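Long-range contact in acyl-coenzyme A oxidase acox-1.1 (PDB 5K3H), which catalyses the FAD-dependent desaturation of acyl-CoA to (2E)-enoyl-CoA, the first step of peroxisomal beta-oxidation, reducing oxygen to hydrogen peroxide: residues 487-495 / 567-575. Numbering follows the deposited sequence.
Sequences GITEYIKTF and LHLHVNYEL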
# COMPACT_ATOMS: atom_id res chain seq x y z
N GLY B 487 -18.56 -26.16 -17.28
CA GLY B 487 -17.63 -25.12 -17.67
C GLY B 487 -17.82 -23.86 -16.85
O GLY B 487 -18.05 -23.93 -15.64
N ILE B 488 -17.83 -22.72 -17.53
CA ILE B 488 -17.86 -21.40 -16.91
C ILE B 488 -18.90 -20.46 -17.53
O ILE B 488 -19.16 -19.38 -16.99
CB ILE B 488 -16.44 -20.79 -16.97
CG1 ILE B 488 -15.52 -21.50 -15.96
CG2 ILE B 488 -16.35 -19.27 -16.79
CD1 ILE B 488 -16.03 -21.39 -14.54
N THR B 489 -19.57 -20.89 -18.61
CA THR B 489 -20.34 -19.96 -19.41
C THR B 489 -21.48 -19.32 -18.63
O THR B 489 -21.86 -18.19 -18.93
CB THR B 489 -20.87 -20.64 -20.68
OG1 THR B 489 -21.88 -21.59 -20.35
CG2 THR B 489 -19.73 -21.37 -21.40
N GLU B 490 -22.01 -19.98 -17.60
CA GLU B 490 -23.02 -19.27 -16.82
C GLU B 490 -22.41 -18.12 -16.02
O GLU B 490 -23.07 -17.08 -15.85
CB GLU B 490 -23.80 -20.22 -15.91
CG GLU B 490 -24.53 -21.34 -16.67
CD GLU B 490 -25.33 -20.83 -17.87
OE1 GLU B 490 -25.41 -21.57 -18.86
OE2 GLU B 490 -25.90 -19.71 -17.83
N TYR B 491 -21.16 -18.25 -15.57
CA TYR B 491 -20.47 -17.13 -14.91
C TYR B 491 -20.17 -16.01 -15.90
O TYR B 491 -20.30 -14.82 -15.57
CB TYR B 491 -19.17 -17.61 -14.25
CG TYR B 491 -19.37 -18.42 -13.00
CD1 TYR B 491 -19.59 -19.79 -13.08
CD2 TYR B 491 -19.33 -17.83 -11.75
CE1 TYR B 491 -19.80 -20.56 -11.92
CE2 TYR B 491 -19.53 -18.58 -10.58
CZ TYR B 491 -19.76 -19.95 -10.67
OH TYR B 491 -19.94 -20.71 -9.52
N ILE B 492 -19.69 -16.35 -17.09
CA ILE B 492 -19.42 -15.34 -18.10
C ILE B 492 -20.70 -14.58 -18.44
O ILE B 492 -20.73 -13.34 -18.45
CB ILE B 492 -18.76 -15.98 -19.33
CG1 ILE B 492 -17.35 -16.48 -18.95
CG2 ILE B 492 -18.62 -14.98 -20.44
CD1 ILE B 492 -16.58 -17.17 -20.07
N LYS B 493 -21.80 -15.31 -18.66
CA LYS B 493 -23.07 -14.63 -18.96
C LYS B 493 -23.54 -13.75 -17.80
O LYS B 493 -24.21 -12.74 -18.03
CB LYS B 493 -24.17 -15.63 -19.31
CG LYS B 493 -23.96 -16.33 -20.63
CD LYS B 493 -25.26 -16.95 -21.10
CE LYS B 493 -25.80 -17.94 -20.07
NZ LYS B 493 -27.29 -18.09 -20.13
N THR B 494 -23.22 -14.13 -16.57
CA THR B 494 -23.60 -13.33 -15.41
C THR B 494 -22.77 -12.05 -15.32
O THR B 494 -23.31 -10.97 -15.04
CB THR B 494 -23.47 -14.19 -14.14
OG1 THR B 494 -24.35 -15.31 -14.27
CG2 THR B 494 -23.85 -13.43 -12.89
N PHE B 495 -21.45 -12.13 -15.58
CA PHE B 495 -20.63 -10.92 -15.66
C PHE B 495 -21.06 -10.03 -16.82
O PHE B 495 -21.03 -8.79 -16.72
CB PHE B 495 -19.14 -11.28 -15.83
CG PHE B 495 -18.50 -11.86 -14.61
CD1 PHE B 495 -18.38 -11.11 -13.46
CD2 PHE B 495 -17.99 -13.14 -14.62
CE1 PHE B 495 -17.78 -11.61 -12.35
CE2 PHE B 495 -17.39 -13.67 -13.50
CZ PHE B 495 -17.28 -12.91 -12.36
N LEU B 567 -9.22 -21.10 -12.76
CA LEU B 567 -10.27 -20.30 -13.39
C LEU B 567 -11.56 -20.33 -12.58
O LEU B 567 -12.22 -19.30 -12.41
CB LEU B 567 -10.54 -20.80 -14.80
CG LEU B 567 -11.79 -20.17 -15.43
CD1 LEU B 567 -11.66 -18.66 -15.72
CD2 LEU B 567 -12.15 -20.94 -16.67
N HIS B 568 -11.91 -21.51 -12.05
CA HIS B 568 -13.13 -21.63 -11.25
C HIS B 568 -13.02 -20.86 -9.96
O HIS B 568 -14.02 -20.32 -9.47
CB HIS B 568 -13.46 -23.08 -10.95
CG HIS B 568 -14.25 -23.75 -12.02
ND1 HIS B 568 -13.66 -24.39 -13.09
CD2 HIS B 568 -15.58 -23.81 -12.23
CE1 HIS B 568 -14.60 -24.85 -13.89
NE2 HIS B 568 -15.78 -24.51 -13.39
N LEU B 569 -11.83 -20.83 -9.35
CA LEU B 569 -11.60 -19.95 -8.20
C LEU B 569 -11.79 -18.49 -8.58
O LEU B 569 -12.49 -17.73 -7.89
CB LEU B 569 -10.19 -20.16 -7.65
CG LEU B 569 -9.76 -19.29 -6.46
CD1 LEU B 569 -10.68 -19.51 -5.25
CD2 LEU B 569 -8.32 -19.56 -6.11
N HIS B 570 -11.20 -18.09 -9.71
CA HIS B 570 -11.27 -16.71 -10.18
C HIS B 570 -12.72 -16.26 -10.36
O HIS B 570 -13.13 -15.22 -9.82
CB HIS B 570 -10.48 -16.59 -11.49
CG HIS B 570 -10.32 -15.18 -12.00
ND1 HIS B 570 -9.67 -14.19 -11.30
CD2 HIS B 570 -10.71 -14.61 -13.17
CE1 HIS B 570 -9.68 -13.07 -12.00
NE2 HIS B 570 -10.30 -13.30 -13.14
N VAL B 571 -13.51 -17.01 -11.13
CA VAL B 571 -14.86 -16.51 -11.42
C VAL B 571 -15.71 -16.45 -10.15
O VAL B 571 -16.51 -15.52 -9.99
CB VAL B 571 -15.52 -17.35 -12.53
CG1 VAL B 571 -14.78 -17.18 -13.85
CG2 VAL B 571 -15.59 -18.83 -12.13
N ASN B 572 -15.51 -17.37 -9.21
CA ASN B 572 -16.28 -17.29 -7.96
C ASN B 572 -15.81 -16.17 -7.05
O ASN B 572 -16.63 -15.49 -6.42
CB ASN B 572 -16.24 -18.63 -7.22
CG ASN B 572 -17.17 -19.63 -7.83
OD1 ASN B 572 -18.39 -19.51 -7.68
ND2 ASN B 572 -16.62 -20.66 -8.48
N TYR B 573 -14.49 -15.97 -6.93
CA TYR B 573 -13.99 -14.86 -6.13
C TYR B 573 -14.41 -13.52 -6.72
O TYR B 573 -14.88 -12.62 -6.01
CB TYR B 573 -12.47 -14.94 -6.04
CG TYR B 573 -11.88 -13.90 -5.13
CD1 TYR B 573 -11.77 -14.15 -3.76
CD2 TYR B 573 -11.45 -12.68 -5.61
CE1 TYR B 573 -11.22 -13.21 -2.91
CE2 TYR B 573 -10.91 -11.74 -4.76
CZ TYR B 573 -10.79 -12.02 -3.42
OH TYR B 573 -10.25 -11.10 -2.56
N GLU B 574 -14.21 -13.35 -8.03
CA GLU B 574 -14.55 -12.09 -8.67
C GLU B 574 -16.06 -11.85 -8.64
O GLU B 574 -16.50 -10.71 -8.48
CB GLU B 574 -14.02 -12.07 -10.10
CG GLU B 574 -12.49 -12.21 -10.21
CD GLU B 574 -11.73 -11.07 -9.53
OE1 GLU B 574 -12.17 -9.90 -9.67
OE2 GLU B 574 -10.69 -11.33 -8.87
N LEU B 575 -16.87 -12.90 -8.80
CA LEU B 575 -18.32 -12.70 -8.73
C LEU B 575 -18.77 -12.33 -7.32
O LEU B 575 -19.60 -11.43 -7.15
CB LEU B 575 -19.07 -13.94 -9.22
CG LEU B 575 -20.61 -13.87 -9.21
CD1 LEU B 575 -21.17 -12.64 -9.97
CD2 LEU B 575 -21.22 -15.20 -9.73
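With CG of Y491 trans to its own carbonyl carbon (chi1 -73°), the phenol swings out from its helix and lies across V571, whose CG2 sits over one ring face, 4.0 Å from the centroid. The same reach carries Y491 OH to N572 OD1, 2.7 Å away, in a hydrogen bond donated by the phenol; ring and amide planes are nearly perpendicular. N572 is held by its own helix, ND2 donating to H568 O one turn earlier. L575 crosses the Y491 side chain at about a right angle, CD2 against CD2. Both helices belong to the all-helical C-terminal acyl-CoA oxidase domain, with helix 520-553 packing beside them (L541 on F495, V544 on V571); the axes of 489-495 and 567-575 run 31° from parallel and come within 10.5 Å. N-cap residue I488 pushes CD1 over a face of the H568 imidazole, 3.5 Å from its centroid, and meets V571 CG2 tip to tip. H568 NE2 donates to G487 O at 3.2 Å, from above the carbonyl plane and well bent (138°). Its ND1 bonds to S564 O; two carbonyl partners would favour the imidazolium. F495 points CZ at the partner backbone, V571 O and L575 N lying at the ring edge.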